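Local coordinates for protein AlkZ (Streptomyces sahachiroi, PDB 5UUJ) that belongs to the AlkZ-like DNA glycosylase family, a mixed helix-and-strand protein of the helix-turn-helix clan, at residues K75-R80 against V165-A170; P93-M98 against L169-V174; V120-E125 against K149-M154; E126-L131 against F187-S192; E203-A208 against L241-G246. All blocks are in the same frame, centred on the assembly; numbering follows the deposited sequence.

Contact 1. Residues K75-R80 against V165-A170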
# COMPACT_ATOMS: atom_id res chain seq x y z
N LYS A 75 -9.52 7.05 1.60
CA LYS A 75 -9.45 5.61 1.82
C LYS A 75 -10.29 4.91 0.77
O LYS A 75 -11.48 5.19 0.62
CB LYS A 75 -9.94 5.24 3.23
CG LYS A 75 -9.09 5.82 4.35
CD LYS A 75 -9.74 5.61 5.71
CE LYS A 75 -9.82 4.13 6.06
NZ LYS A 75 -10.31 3.92 7.46
N THR A 76 -9.66 4.01 0.02
CA THR A 76 -10.36 3.25 -1.00
C THR A 76 -9.57 2.01 -1.36
O THR A 76 -8.44 1.82 -0.90
CB THR A 76 -10.61 4.11 -2.26
OG1 THR A 76 -11.53 3.43 -3.13
CG2 THR A 76 -9.31 4.39 -3.01
N TRP A 77 -10.16 1.15 -2.19
CA TRP A 77 -9.52 -0.08 -2.61
C TRP A 77 -8.69 0.18 -3.86
O TRP A 77 -9.19 0.74 -4.84
CB TRP A 77 -10.57 -1.17 -2.86
CG TRP A 77 -11.28 -1.56 -1.61
CD1 TRP A 77 -11.04 -2.67 -0.85
CD2 TRP A 77 -12.32 -0.84 -0.95
NE1 TRP A 77 -11.88 -2.69 0.24
CE2 TRP A 77 -12.68 -1.57 0.20
CE3 TRP A 77 -13.00 0.36 -1.22
CZ2 TRP A 77 -13.68 -1.16 1.07
CZ3 TRP A 77 -13.99 0.77 -0.35
CH2 TRP A 77 -14.32 0.02 0.78
N ALA A 78 -7.42 -0.21 -3.81
CA ALA A 78 -6.49 0.04 -4.89
C ALA A 78 -5.68 -1.23 -5.20
O ALA A 78 -6.24 -2.23 -5.63
CB ALA A 78 -5.57 1.21 -4.54
N MSE A 79 -4.37 -1.18 -4.96
CA MSE A 79 -3.47 -2.27 -5.36
C MSE A 79 -3.87 -3.61 -4.75
O MSE A 79 -4.12 -3.71 -3.54
CB MSE A 79 -2.03 -1.95 -4.98
CG MSE A 79 -1.30 -1.11 -6.01
SE MSE A 79 -2.03 0.69 -6.20
CE MSE A 79 -1.69 1.29 -4.37
N ARG A 80 -3.92 -4.64 -5.59
CA ARG A 80 -4.27 -5.99 -5.18
C ARG A 80 -5.67 -6.06 -4.57
O ARG A 80 -6.03 -7.03 -3.91
CB ARG A 80 -3.23 -6.53 -4.18
CG ARG A 80 -1.79 -6.40 -4.69
CD ARG A 80 -0.76 -6.90 -3.68
NE ARG A 80 -0.86 -6.20 -2.40
CZ ARG A 80 -0.36 -5.00 -2.14
NH1 ARG A 80 0.28 -4.31 -3.08
NH2 ARG A 80 -0.51 -4.47 -0.93
N VAL A 165 -17.79 -6.95 -4.65
CA VAL A 165 -18.47 -6.25 -5.73
C VAL A 165 -18.11 -4.76 -5.79
O VAL A 165 -18.17 -4.15 -6.85
CB VAL A 165 -20.01 -6.39 -5.58
CG1 VAL A 165 -20.76 -5.55 -6.60
CG2 VAL A 165 -20.41 -7.85 -5.71
N LEU A 166 -17.71 -4.19 -4.66
CA LEU A 166 -17.41 -2.77 -4.59
C LEU A 166 -16.08 -2.41 -5.25
O LEU A 166 -15.84 -1.25 -5.58
CB LEU A 166 -17.40 -2.29 -3.13
CG LEU A 166 -16.30 -2.83 -2.20
CD1 LEU A 166 -15.01 -2.04 -2.31
CD2 LEU A 166 -16.76 -2.82 -0.75
N LYS A 167 -15.22 -3.40 -5.44
CA LYS A 167 -13.85 -3.12 -5.86
C LYS A 167 -13.74 -2.57 -7.28
O LYS A 167 -13.01 -1.60 -7.51
CB LYS A 167 -12.99 -4.38 -5.69
CG LYS A 167 -12.87 -4.80 -4.24
CD LYS A 167 -11.78 -5.83 -4.00
CE LYS A 167 -11.72 -6.20 -2.52
NZ LYS A 167 -10.60 -7.11 -2.20
N PRO A 168 -14.47 -3.16 -8.25
CA PRO A 168 -14.49 -2.53 -9.57
C PRO A 168 -14.98 -1.08 -9.53
O PRO A 168 -14.49 -0.23 -10.27
CB PRO A 168 -15.47 -3.40 -10.37
CG PRO A 168 -15.41 -4.73 -9.71
CD PRO A 168 -15.12 -4.48 -8.25
N LEU A 169 -15.94 -0.81 -8.65
CA LEU A 169 -16.48 0.53 -8.49
C LEU A 169 -15.42 1.46 -7.91
O LEU A 169 -15.29 2.61 -8.33
CB LEU A 169 -17.72 0.52 -7.60
CG LEU A 169 -19.07 0.30 -8.29
CD1 LEU A 169 -19.05 -0.91 -9.21
CD2 LEU A 169 -20.17 0.13 -7.25
N ALA A 170 -14.67 0.97 -6.93
CA ALA A 170 -13.58 1.74 -6.35
C ALA A 170 -12.55 2.05 -7.43
O ALA A 170 -12.12 3.19 -7.57
CB ALA A 170 -12.94 0.99 -5.19
O HOH W 1 -12.26 5.11 -5.51
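W77 faces helix 162-172 with its indole, and L166 sends one methyl, CD1, over the centre of the six-membered ring, the two side chains crossing at about a right angle. The CG of L166, set between backbone N and carbonyl carbon (chi1 66°), carries that methyl over the indole. A broad ring suits a place where several aliphatic groups must be met at once: W77 CE3 lies 4.0 Å from A170 CB, and the extended chain of K167 passes with its CE 4.0 Å from W77 CD1 before its amine bonds to G81 O. The small A170 lets the strand approach, its CB 3.5 Å from T76 OG1. T76 holds OG1 anti to its own N (chi1 -168°) and donates to a water, which in turn donates a hydrogen bond to A170 O. Strand 74-77, an outer strand paired with 83-86, thus lies against helix 162-172, while V165, P168 and L169 of that helix turn to helix 117-130.

Contact 2. Residues P93-M98 against L169-V174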
# COMPACT_ATOMS: atom_id res chain seq x y z
N PRO A 93 -4.24 7.69 -11.49
CA PRO A 93 -3.37 6.75 -12.22
C PRO A 93 -3.33 5.35 -11.60
O PRO A 93 -3.35 4.38 -12.35
CB PRO A 93 -2.00 7.42 -12.15
CG PRO A 93 -2.32 8.88 -12.08
CD PRO A 93 -3.55 8.96 -11.22
N TYR A 94 -3.29 5.26 -10.27
CA TYR A 94 -3.29 3.96 -9.61
C TYR A 94 -4.58 3.20 -9.89
O TYR A 94 -4.55 2.02 -10.24
CB TYR A 94 -3.12 4.11 -8.09
CG TYR A 94 -1.80 4.71 -7.67
CD1 TYR A 94 -0.62 3.99 -7.75
CD2 TYR A 94 -1.75 6.00 -7.15
CE1 TYR A 94 0.58 4.55 -7.36
CE2 TYR A 94 -0.56 6.56 -6.75
CZ TYR A 94 0.60 5.83 -6.85
OH TYR A 94 1.79 6.40 -6.45
N LEU A 95 -5.70 3.89 -9.73
CA LEU A 95 -7.01 3.27 -9.90
C LEU A 95 -7.26 2.84 -11.35
O LEU A 95 -7.82 1.78 -11.60
CB LEU A 95 -8.12 4.23 -9.45
CG LEU A 95 -8.14 4.60 -7.96
CD1 LEU A 95 -9.25 5.61 -7.69
CD2 LEU A 95 -8.33 3.37 -7.09
N SER A 96 -6.82 3.68 -12.29
CA SER A 96 -6.97 3.38 -13.71
C SER A 96 -6.28 2.06 -14.08
O SER A 96 -6.80 1.27 -14.85
CB SER A 96 -6.40 4.51 -14.56
OG SER A 96 -6.44 4.20 -15.94
N LEU A 97 -5.10 1.84 -13.50
CA LEU A 97 -4.34 0.63 -13.79
C LEU A 97 -5.01 -0.60 -13.17
O LEU A 97 -4.90 -1.70 -13.72
CB LEU A 97 -2.91 0.77 -13.27
CG LEU A 97 -1.84 0.93 -14.36
CD1 LEU A 97 -2.13 2.12 -15.25
CD2 LEU A 97 -0.46 1.05 -13.73
N MSE A 98 -5.69 -0.43 -12.04
CA MSE A 98 -6.40 -1.53 -11.42
C MSE A 98 -7.63 -1.91 -12.24
O MSE A 98 -7.93 -3.08 -12.44
CB MSE A 98 -6.82 -1.18 -9.98
CG MSE A 98 -5.67 -0.91 -9.02
SE MSE A 98 -4.28 -2.27 -9.05
CE MSE A 98 -5.39 -3.85 -8.76
N LEU A 169 -15.94 -0.81 -8.65
CA LEU A 169 -16.48 0.53 -8.49
C LEU A 169 -15.42 1.46 -7.91
O LEU A 169 -15.29 2.61 -8.33
CB LEU A 169 -17.72 0.52 -7.60
CG LEU A 169 -19.07 0.30 -8.29
CD1 LEU A 169 -19.05 -0.91 -9.21
CD2 LEU A 169 -20.17 0.13 -7.25
N ALA A 170 -14.67 0.97 -6.93
CA ALA A 170 -13.58 1.74 -6.35
C ALA A 170 -12.55 2.05 -7.43
O ALA A 170 -12.12 3.19 -7.57
CB ALA A 170 -12.94 0.99 -5.19
N TRP A 171 -12.19 1.04 -8.20
CA TRP A 171 -11.19 1.18 -9.25
C TRP A 171 -11.64 2.14 -10.34
O TRP A 171 -10.81 2.80 -10.97
CB TRP A 171 -10.87 -0.18 -9.87
CG TRP A 171 -10.17 -1.12 -8.93
CD1 TRP A 171 -9.57 -0.81 -7.75
CD2 TRP A 171 -10.01 -2.53 -9.10
NE1 TRP A 171 -9.04 -1.94 -7.17
CE2 TRP A 171 -9.29 -3.01 -7.99
CE3 TRP A 171 -10.39 -3.43 -10.10
CZ2 TRP A 171 -8.96 -4.35 -7.84
CZ3 TRP A 171 -10.05 -4.77 -9.95
CH2 TRP A 171 -9.35 -5.21 -8.83
N ARG A 172 -12.94 2.23 -10.57
CA ARG A 172 -13.48 3.14 -11.58
C ARG A 172 -13.68 4.54 -11.00
O ARG A 172 -13.99 5.48 -11.73
CB ARG A 172 -14.80 2.60 -12.14
CG ARG A 172 -14.58 1.68 -13.33
CD ARG A 172 -15.77 0.77 -13.58
NE ARG A 172 -15.63 0.04 -14.83
CZ ARG A 172 -16.59 -0.69 -15.39
NH1 ARG A 172 -17.78 -0.80 -14.80
NH2 ARG A 172 -16.37 -1.31 -16.53
N GLY A 173 -13.49 4.68 -9.69
CA GLY A 173 -13.51 5.97 -9.04
C GLY A 173 -14.89 6.52 -8.72
O GLY A 173 -15.06 7.73 -8.61
N VAL A 174 -15.88 5.64 -8.56
CA VAL A 174 -17.24 6.07 -8.24
C VAL A 174 -17.58 5.87 -6.77
O VAL A 174 -18.68 6.21 -6.34
CB VAL A 174 -18.29 5.35 -9.11
CG1 VAL A 174 -18.06 5.63 -10.59
CG2 VAL A 174 -18.30 3.84 -8.85
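M98 lays its CB over the indole of W171, 3.4 Å from the centroid of the five-membered ring and almost on the ring normal. This is the tight part of the contact, a CH-pi approach with the CA atoms of L95 and W171 only 4.7 Å apart close by. The M98 chain bends at chi2 and chi3, so that the methyl CE returns to the six-membered ring, 3.7 Å from W171 CZ2. SE of M98, here selenomethionine, stands obliquely 5.4 Å from the centroid of the five-membered ring of W171 in a Met-aromatic contact. A flexible, unbranched side chain is well fitted to follow a flat ring in this way. The backbones come so near that L95 O and W171 O, both acceptors, lie 3.2 Å apart without a bond. The indole N-H of W171 bonds to A78 O, outside this contact. L95 packs more loosely, with CD2 4.4 Å from W171 CD1 and, toward the helix end, CD1 4.5 Å from G173 CA. R172, partly exposed, points away and pairs with D121. The helix stops in a Schellman motif, in which V174 N bonds to L169 O, G173 N bonds to A170 O, and glycine readily accepts the positive phi of 81°.

Contact 3. Residues V120-E125 against K149-M154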
# COMPACT_ATOMS: atom_id res chain seq x y z
N VAL A 120 -22.19 -4.99 -13.46
CA VAL A 120 -21.15 -4.18 -12.83
C VAL A 120 -21.19 -2.77 -13.41
O VAL A 120 -21.08 -1.79 -12.68
CB VAL A 120 -19.75 -4.81 -13.01
CG1 VAL A 120 -18.65 -3.83 -12.59
CG2 VAL A 120 -19.63 -6.09 -12.20
N ASP A 121 -21.36 -2.67 -14.73
CA ASP A 121 -21.45 -1.37 -15.39
C ASP A 121 -22.66 -0.60 -14.88
O ASP A 121 -22.57 0.60 -14.60
CB ASP A 121 -21.54 -1.53 -16.91
CG ASP A 121 -20.25 -2.02 -17.53
OD1 ASP A 121 -19.20 -2.02 -16.84
OD2 ASP A 121 -20.27 -2.39 -18.72
N GLU A 122 -23.80 -1.28 -14.78
CA GLU A 122 -25.02 -0.65 -14.29
C GLU A 122 -24.83 -0.13 -12.87
O GLU A 122 -25.24 0.99 -12.55
CB GLU A 122 -26.19 -1.63 -14.34
CG GLU A 122 -26.62 -2.02 -15.74
CD GLU A 122 -27.62 -3.16 -15.74
OE1 GLU A 122 -28.02 -3.62 -14.65
OE2 GLU A 122 -28.02 -3.59 -16.84
N LEU A 123 -24.19 -0.94 -12.04
CA LEU A 123 -23.92 -0.56 -10.66
C LEU A 123 -22.98 0.63 -10.58
O LEU A 123 -23.16 1.51 -9.73
CB LEU A 123 -23.32 -1.73 -9.88
CG LEU A 123 -24.30 -2.86 -9.56
CD1 LEU A 123 -23.52 -4.09 -9.16
CD2 LEU A 123 -25.26 -2.43 -8.45
N THR A 124 -21.98 0.65 -11.46
CA THR A 124 -21.03 1.75 -11.51
C THR A 124 -21.77 3.07 -11.72
O THR A 124 -21.56 4.04 -10.99
CB THR A 124 -19.99 1.55 -12.63
OG1 THR A 124 -19.23 0.37 -12.37
CG2 THR A 124 -19.05 2.74 -12.74
N GLU A 125 -22.65 3.08 -12.72
CA GLU A 125 -23.43 4.26 -13.06
C GLU A 125 -24.34 4.69 -11.92
O GLU A 125 -24.39 5.86 -11.56
CB GLU A 125 -24.27 3.99 -14.31
CG GLU A 125 -23.45 3.67 -15.56
CD GLU A 125 -24.27 3.04 -16.67
OE1 GLU A 125 -25.49 2.84 -16.50
OE2 GLU A 125 -23.68 2.73 -17.73
N LYS A 149 -35.09 -1.60 -10.16
CA LYS A 149 -35.66 -2.81 -10.74
C LYS A 149 -34.55 -3.71 -11.27
O LYS A 149 -34.69 -4.93 -11.29
CB LYS A 149 -36.64 -2.45 -11.85
CG LYS A 149 -37.26 -1.05 -11.69
CD LYS A 149 -38.58 -0.92 -12.42
CE LYS A 149 -39.24 0.42 -12.11
NZ LYS A 149 -40.72 0.33 -12.06
N ARG A 150 -33.45 -3.10 -11.70
CA ARG A 150 -32.31 -3.83 -12.23
C ARG A 150 -31.54 -4.60 -11.15
O ARG A 150 -30.73 -5.46 -11.47
CB ARG A 150 -31.35 -2.87 -12.94
CG ARG A 150 -31.91 -2.23 -14.21
CD ARG A 150 -31.06 -1.05 -14.63
NE ARG A 150 -31.32 0.12 -13.79
CZ ARG A 150 -30.57 1.23 -13.80
NH1 ARG A 150 -29.51 1.31 -14.58
NH2 ARG A 150 -30.89 2.24 -13.00
N PHE A 151 -31.80 -4.27 -9.89
CA PHE A 151 -30.99 -4.76 -8.78
C PHE A 151 -31.80 -5.46 -7.69
O PHE A 151 -31.23 -6.05 -6.77
CB PHE A 151 -30.21 -3.60 -8.15
CG PHE A 151 -29.41 -2.80 -9.13
CD1 PHE A 151 -28.57 -3.42 -10.03
CD2 PHE A 151 -29.51 -1.42 -9.15
CE1 PHE A 151 -27.83 -2.67 -10.94
CE2 PHE A 151 -28.78 -0.67 -10.05
CZ PHE A 151 -27.94 -1.30 -10.95
N VAL A 152 -33.13 -5.38 -7.78
CA VAL A 152 -34.00 -5.90 -6.74
C VAL A 152 -33.79 -7.40 -6.53
O VAL A 152 -33.97 -7.92 -5.43
CB VAL A 152 -35.49 -5.62 -7.06
CG1 VAL A 152 -35.94 -6.40 -8.29
CG2 VAL A 152 -36.37 -5.94 -5.85
N SER A 153 -33.41 -8.10 -7.60
CA SER A 153 -33.20 -9.54 -7.54
C SER A 153 -31.83 -9.89 -6.96
O SER A 153 -31.55 -11.06 -6.69
CB SER A 153 -33.35 -10.15 -8.94
OG SER A 153 -32.48 -9.52 -9.86
N MSE A 154 -30.99 -8.88 -6.76
CA MSE A 154 -29.61 -9.08 -6.34
C MSE A 154 -29.37 -8.83 -4.86
O MSE A 154 -28.23 -8.91 -4.40
CB MSE A 154 -28.68 -8.15 -7.12
CG MSE A 154 -28.54 -8.44 -8.60
SE MSE A 154 -27.37 -7.11 -9.43
CE MSE A 154 -25.92 -7.11 -8.14
O HOH W 2 -29.68 -6.42 -13.95
O HOH W 3 -27.82 3.56 -15.52
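The CA atoms of E122 and R150 lie 8.2 Å apart and those of L123 and F151 slightly farther, so helix 117-130 and the irregular segment 149-154 meet through side chains alone. F151 is the middle of the apolar part. L123 CD2 stands 3.6 Å above one face of its ring, offset toward the rim, and R150 CB of its own segment covers the opposite face. E122 CB approaches the ring edge, 3.8 Å from F151 CZ. Deeper in, L123 and M154 reach tip to tip, with L123 CD1 4.0 Å from M154 CE; a branched leucine can thus serve two partners, one with each methyl. The outer side is polar. The bend of R150 at chi3 turns its NE. Its NH1 meets a water in the guanidinium plane at 3.0 Å, and that water donates to E125 OE1 at 2.6 Å. The same arginine forms salt bridges to D148 and E126, while E122 OE1 stays 5.1 Å from R150 NE, where attraction may act without contact. The segment joins helix 138-146 to helix 155-160, an arrangement consistent with a winged-helix fold, a bundle of helices followed by a small antiparallel sheet.

Contact 4. Residues E126-L131 against F187-S192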
# COMPACT_ATOMS: atom_id res chain seq x y z
N GLU A 126 -25.06 3.73 -11.35
CA GLU A 126 -26.09 4.05 -10.37
C GLU A 126 -25.49 4.46 -9.03
O GLU A 126 -25.99 5.37 -8.38
CB GLU A 126 -27.03 2.85 -10.19
CG GLU A 126 -28.41 3.24 -9.71
CD GLU A 126 -29.17 4.10 -10.71
OE1 GLU A 126 -30.14 4.76 -10.30
OE2 GLU A 126 -28.79 4.11 -11.90
N VAL A 127 -24.41 3.80 -8.63
CA VAL A 127 -23.73 4.13 -7.38
C VAL A 127 -23.17 5.55 -7.47
O VAL A 127 -23.25 6.31 -6.51
CB VAL A 127 -22.61 3.12 -7.05
CG1 VAL A 127 -21.65 3.66 -5.99
CG2 VAL A 127 -23.22 1.81 -6.58
N ALA A 128 -22.62 5.90 -8.63
CA ALA A 128 -22.05 7.22 -8.83
C ALA A 128 -23.11 8.30 -8.62
O ALA A 128 -22.83 9.35 -8.04
CB ALA A 128 -21.45 7.34 -10.23
N GLY A 129 -24.33 8.04 -9.08
CA GLY A 129 -25.42 8.98 -8.94
C GLY A 129 -25.94 9.08 -7.52
O GLY A 129 -26.23 10.16 -7.01
N ILE A 130 -26.05 7.93 -6.86
CA ILE A 130 -26.55 7.87 -5.50
C ILE A 130 -25.61 8.57 -4.52
O ILE A 130 -26.06 9.27 -3.61
CB ILE A 130 -26.77 6.40 -5.06
CG1 ILE A 130 -27.93 5.79 -5.85
CG2 ILE A 130 -27.07 6.30 -3.56
CD1 ILE A 130 -27.95 4.27 -5.83
N LEU A 131 -24.30 8.41 -4.72
CA LEU A 131 -23.31 8.89 -3.76
C LEU A 131 -22.81 10.31 -4.06
O LEU A 131 -22.00 10.85 -3.31
CB LEU A 131 -22.12 7.94 -3.71
CG LEU A 131 -22.40 6.52 -3.19
CD1 LEU A 131 -21.10 5.75 -3.12
CD2 LEU A 131 -23.08 6.55 -1.83
N PHE A 187 -19.76 5.34 2.61
CA PHE A 187 -19.27 5.45 1.24
C PHE A 187 -19.74 6.76 0.62
O PHE A 187 -20.80 7.28 0.97
CB PHE A 187 -19.76 4.28 0.39
CG PHE A 187 -19.26 2.94 0.84
CD1 PHE A 187 -18.03 2.47 0.42
CD2 PHE A 187 -20.02 2.15 1.69
CE1 PHE A 187 -17.57 1.24 0.84
CE2 PHE A 187 -19.56 0.92 2.11
CZ PHE A 187 -18.33 0.46 1.68
N THR A 188 -18.95 7.30 -0.30
CA THR A 188 -19.35 8.50 -1.03
C THR A 188 -18.60 8.60 -2.36
O THR A 188 -17.70 7.81 -2.64
CB THR A 188 -19.11 9.78 -0.19
OG1 THR A 188 -19.84 10.87 -0.76
CG2 THR A 188 -17.63 10.13 -0.11
N LEU A 189 -19.00 9.57 -3.18
CA LEU A 189 -18.38 9.79 -4.49
C LEU A 189 -17.10 10.62 -4.33
O LEU A 189 -17.14 11.71 -3.76
CB LEU A 189 -19.36 10.51 -5.42
CG LEU A 189 -18.92 10.69 -6.87
CD1 LEU A 189 -18.96 9.36 -7.61
CD2 LEU A 189 -19.80 11.72 -7.56
N PRO A 190 -15.96 10.10 -4.83
CA PRO A 190 -14.69 10.84 -4.75
C PRO A 190 -14.78 12.26 -5.32
O PRO A 190 -14.22 13.20 -4.74
CB PRO A 190 -13.74 9.98 -5.58
CG PRO A 190 -14.27 8.60 -5.44
CD PRO A 190 -15.76 8.74 -5.38
N ALA A 191 -15.48 12.41 -6.44
CA ALA A 191 -15.60 13.71 -7.09
C ALA A 191 -16.26 14.75 -6.19
O ALA A 191 -15.81 15.89 -6.12
CB ALA A 191 -16.38 13.57 -8.39
N SER A 192 -17.33 14.36 -5.49
CA SER A 192 -18.06 15.31 -4.66
C SER A 192 -17.35 15.59 -3.33
O SER A 192 -17.46 16.68 -2.78
CB SER A 192 -19.49 14.81 -4.39
OG SER A 192 -19.49 13.67 -3.54
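L131, at the C-terminal end of segment 126-131, projects onto the end of strand 186-188, the middle strand of a three-stranded antiparallel sheet whose 1-3-2 order fits a winged-helix fold. Its branched side chain fills a shallow hollow along the strand: CB rests 3.6 Å from L189 N, CD1 lies 4.0 Å from F187 CB, and CD2 covers F187 O at 3.7 Å. Leucine suits the place because its two methyls can span two residues of an extended backbone. The ring of F187 leads away from this hollow to meet W162 and W77. A second bump comes from the other partner. L189 holds CG anti to its backbone N (chi1 -174°), and its methyls lie against the last helical turn, CD1 at 4.1 Å from A128 CB and CD2 beside A128 O. A128 offers only a methyl there, which leaves the leucine a place beside the helix. T188 points its CB away, and its hydroxyl bonds to V134 O. L189 is also the N-cap of helix 190-194, and S192 OG donates to L189 O over 3.1 Å, a side-chain bond within the first turn. Across the contact runs a single hydrogen bond: L189 N donates to L131 O over 3.3 Å at an N-H...O angle of 146°, approaching from well above the carbonyl plane, 55° out of it.

Contact 5. Residues E203-A208 against L241-G246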
# COMPACT_ATOMS: atom_id res chain seq x y z
N GLU A 203 -6.51 7.29 -18.96
CA GLU A 203 -6.51 5.96 -19.54
C GLU A 203 -5.28 5.22 -19.03
O GLU A 203 -4.32 5.84 -18.60
CB GLU A 203 -6.52 6.02 -21.07
CG GLU A 203 -7.68 6.83 -21.66
CD GLU A 203 -9.04 6.19 -21.43
OE1 GLU A 203 -9.09 5.05 -20.92
OE2 GLU A 203 -10.06 6.84 -21.75
N PRO A 204 -5.31 3.87 -19.08
CA PRO A 204 -4.19 3.10 -18.52
C PRO A 204 -2.83 3.40 -19.17
O PRO A 204 -1.83 3.44 -18.45
CB PRO A 204 -4.60 1.65 -18.80
CG PRO A 204 -6.09 1.69 -18.91
CD PRO A 204 -6.40 3.01 -19.54
N ASP A 205 -2.79 3.62 -20.48
CA ASP A 205 -1.52 3.88 -21.16
C ASP A 205 -0.84 5.15 -20.63
O ASP A 205 0.37 5.16 -20.43
CB ASP A 205 -1.73 4.01 -22.67
CG ASP A 205 -2.00 2.67 -23.35
OD1 ASP A 205 -1.70 1.62 -22.75
OD2 ASP A 205 -2.49 2.69 -24.49
N GLU A 206 -1.62 6.20 -20.41
CA GLU A 206 -1.08 7.47 -19.94
C GLU A 206 -0.79 7.44 -18.44
O GLU A 206 0.04 8.21 -17.95
CB GLU A 206 -2.04 8.61 -20.26
CG GLU A 206 -2.37 8.73 -21.74
CD GLU A 206 -3.48 9.73 -22.00
OE1 GLU A 206 -3.92 10.40 -21.04
OE2 GLU A 206 -3.92 9.83 -23.17
N ALA A 207 -1.47 6.56 -17.73
CA ALA A 207 -1.32 6.44 -16.28
C ALA A 207 -0.09 5.62 -15.90
O ALA A 207 0.55 5.88 -14.89
CB ALA A 207 -2.56 5.81 -15.69
N ALA A 208 0.22 4.62 -16.72
CA ALA A 208 1.26 3.64 -16.41
C ALA A 208 2.61 4.28 -16.06
O ALA A 208 3.19 3.94 -15.03
CB ALA A 208 1.43 2.67 -17.57
N LEU A 241 2.65 -4.62 -20.26
CA LEU A 241 3.70 -4.20 -19.34
C LEU A 241 5.01 -3.89 -20.06
O LEU A 241 5.71 -2.93 -19.72
CB LEU A 241 3.96 -5.29 -18.30
CG LEU A 241 2.84 -5.50 -17.27
CD1 LEU A 241 3.02 -6.83 -16.57
CD2 LEU A 241 2.84 -4.35 -16.27
N ARG A 242 5.34 -4.71 -21.05
CA ARG A 242 6.56 -4.53 -21.82
C ARG A 242 6.55 -3.19 -22.54
O ARG A 242 7.55 -2.48 -22.56
CB ARG A 242 6.73 -5.68 -22.82
CG ARG A 242 7.94 -5.53 -23.73
CD ARG A 242 7.99 -6.65 -24.76
NE ARG A 242 8.49 -7.90 -24.20
CZ ARG A 242 8.69 -9.01 -24.89
NH1 ARG A 242 8.42 -9.04 -26.19
NH2 ARG A 242 9.15 -10.10 -24.29
N LYS A 243 5.40 -2.84 -23.12
CA LYS A 243 5.26 -1.58 -23.83
C LYS A 243 5.35 -0.39 -22.86
O LYS A 243 6.01 0.60 -23.16
CB LYS A 243 3.93 -1.53 -24.58
CG LYS A 243 3.86 -0.42 -25.62
CD LYS A 243 2.65 0.49 -25.41
CE LYS A 243 1.34 -0.24 -25.65
NZ LYS A 243 0.17 0.65 -25.41
N TRP A 244 4.69 -0.51 -21.71
CA TRP A 244 4.70 0.56 -20.72
C TRP A 244 6.12 0.92 -20.30
O TRP A 244 6.49 2.10 -20.30
CB TRP A 244 3.91 0.14 -19.48
CG TRP A 244 2.43 0.16 -19.68
CD1 TRP A 244 1.74 0.69 -20.73
CD2 TRP A 244 1.44 -0.39 -18.79
NE1 TRP A 244 0.39 0.51 -20.55
CE2 TRP A 244 0.18 -0.16 -19.37
CE3 TRP A 244 1.51 -1.06 -17.57
CZ2 TRP A 244 -1.00 -0.57 -18.76
CZ3 TRP A 244 0.33 -1.47 -16.97
CH2 TRP A 244 -0.91 -1.22 -17.56
N PHE A 245 6.91 -0.09 -19.95
CA PHE A 245 8.29 0.13 -19.54
C PHE A 245 9.16 0.55 -20.72
O PHE A 245 10.03 1.40 -20.59
CB PHE A 245 8.86 -1.13 -18.88
CG PHE A 245 8.47 -1.28 -17.44
CD1 PHE A 245 7.17 -1.60 -17.09
CD2 PHE A 245 9.40 -1.09 -16.44
CE1 PHE A 245 6.81 -1.74 -15.76
CE2 PHE A 245 9.05 -1.23 -15.10
CZ PHE A 245 7.75 -1.55 -14.77
N GLY A 246 8.90 -0.04 -21.88
CA GLY A 246 9.68 0.23 -23.07
C GLY A 246 9.52 1.64 -23.58
O GLY A 246 10.49 2.27 -23.99
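The indole of W244 has A208 CB over one face, 3.3 Å above the plane and offset toward the rim, and D205 OD1 at its edge, in the ring plane. This is a helix-helix packing between the start of helix 204-219 and helix 238-248; the axes of segments 204-208 and 241-246 approach to 10.0 Å and cross at -49°. Alanine suits the face because its lone methyl lets the ring come close to the backbone. At the edge, W244 NE1 donates to D205 OD1 over 3.2 Å and nearly straight, 172° at the hydrogen, on the anti side of the carboxylate, whose plane is turned 77° from the ring. P204 adds CB, 4.2 Å from W244 CZ2. D205 stands in the first turn, where a negative group would be favoured by the helix dipole, and K240 also forms a salt bridge with it. K243, bent at chi2 and chi3, brings its NZ near the same acid, in a weak hydrogen bond to D205 OD1 at 3.4 Å, part of a salt bridge.

In the fold
From the N terminus, strand 74-77 opens contact 1 and helix 91-100 opens contact 2; both close on helix 162-172, where they share L169 and A170. Contact 3 opens on helix 117-130 and closes at 149-154, so its short loop lies wholly within those two. Contact 4 starts from the end of that same helix before contact 3 has closed and ends on 187-192, crossing contacts 1, 2 and 3. V174 against T124 ties contact 2 to contact 3, and L169 against V127 ties contacts 1 and 2 to contact 4. Contact 5 follows in series, closing a separate loop between helices 204-219 and 238-248; P204 and A207 rest on helix 91-100, joining it to contact 2.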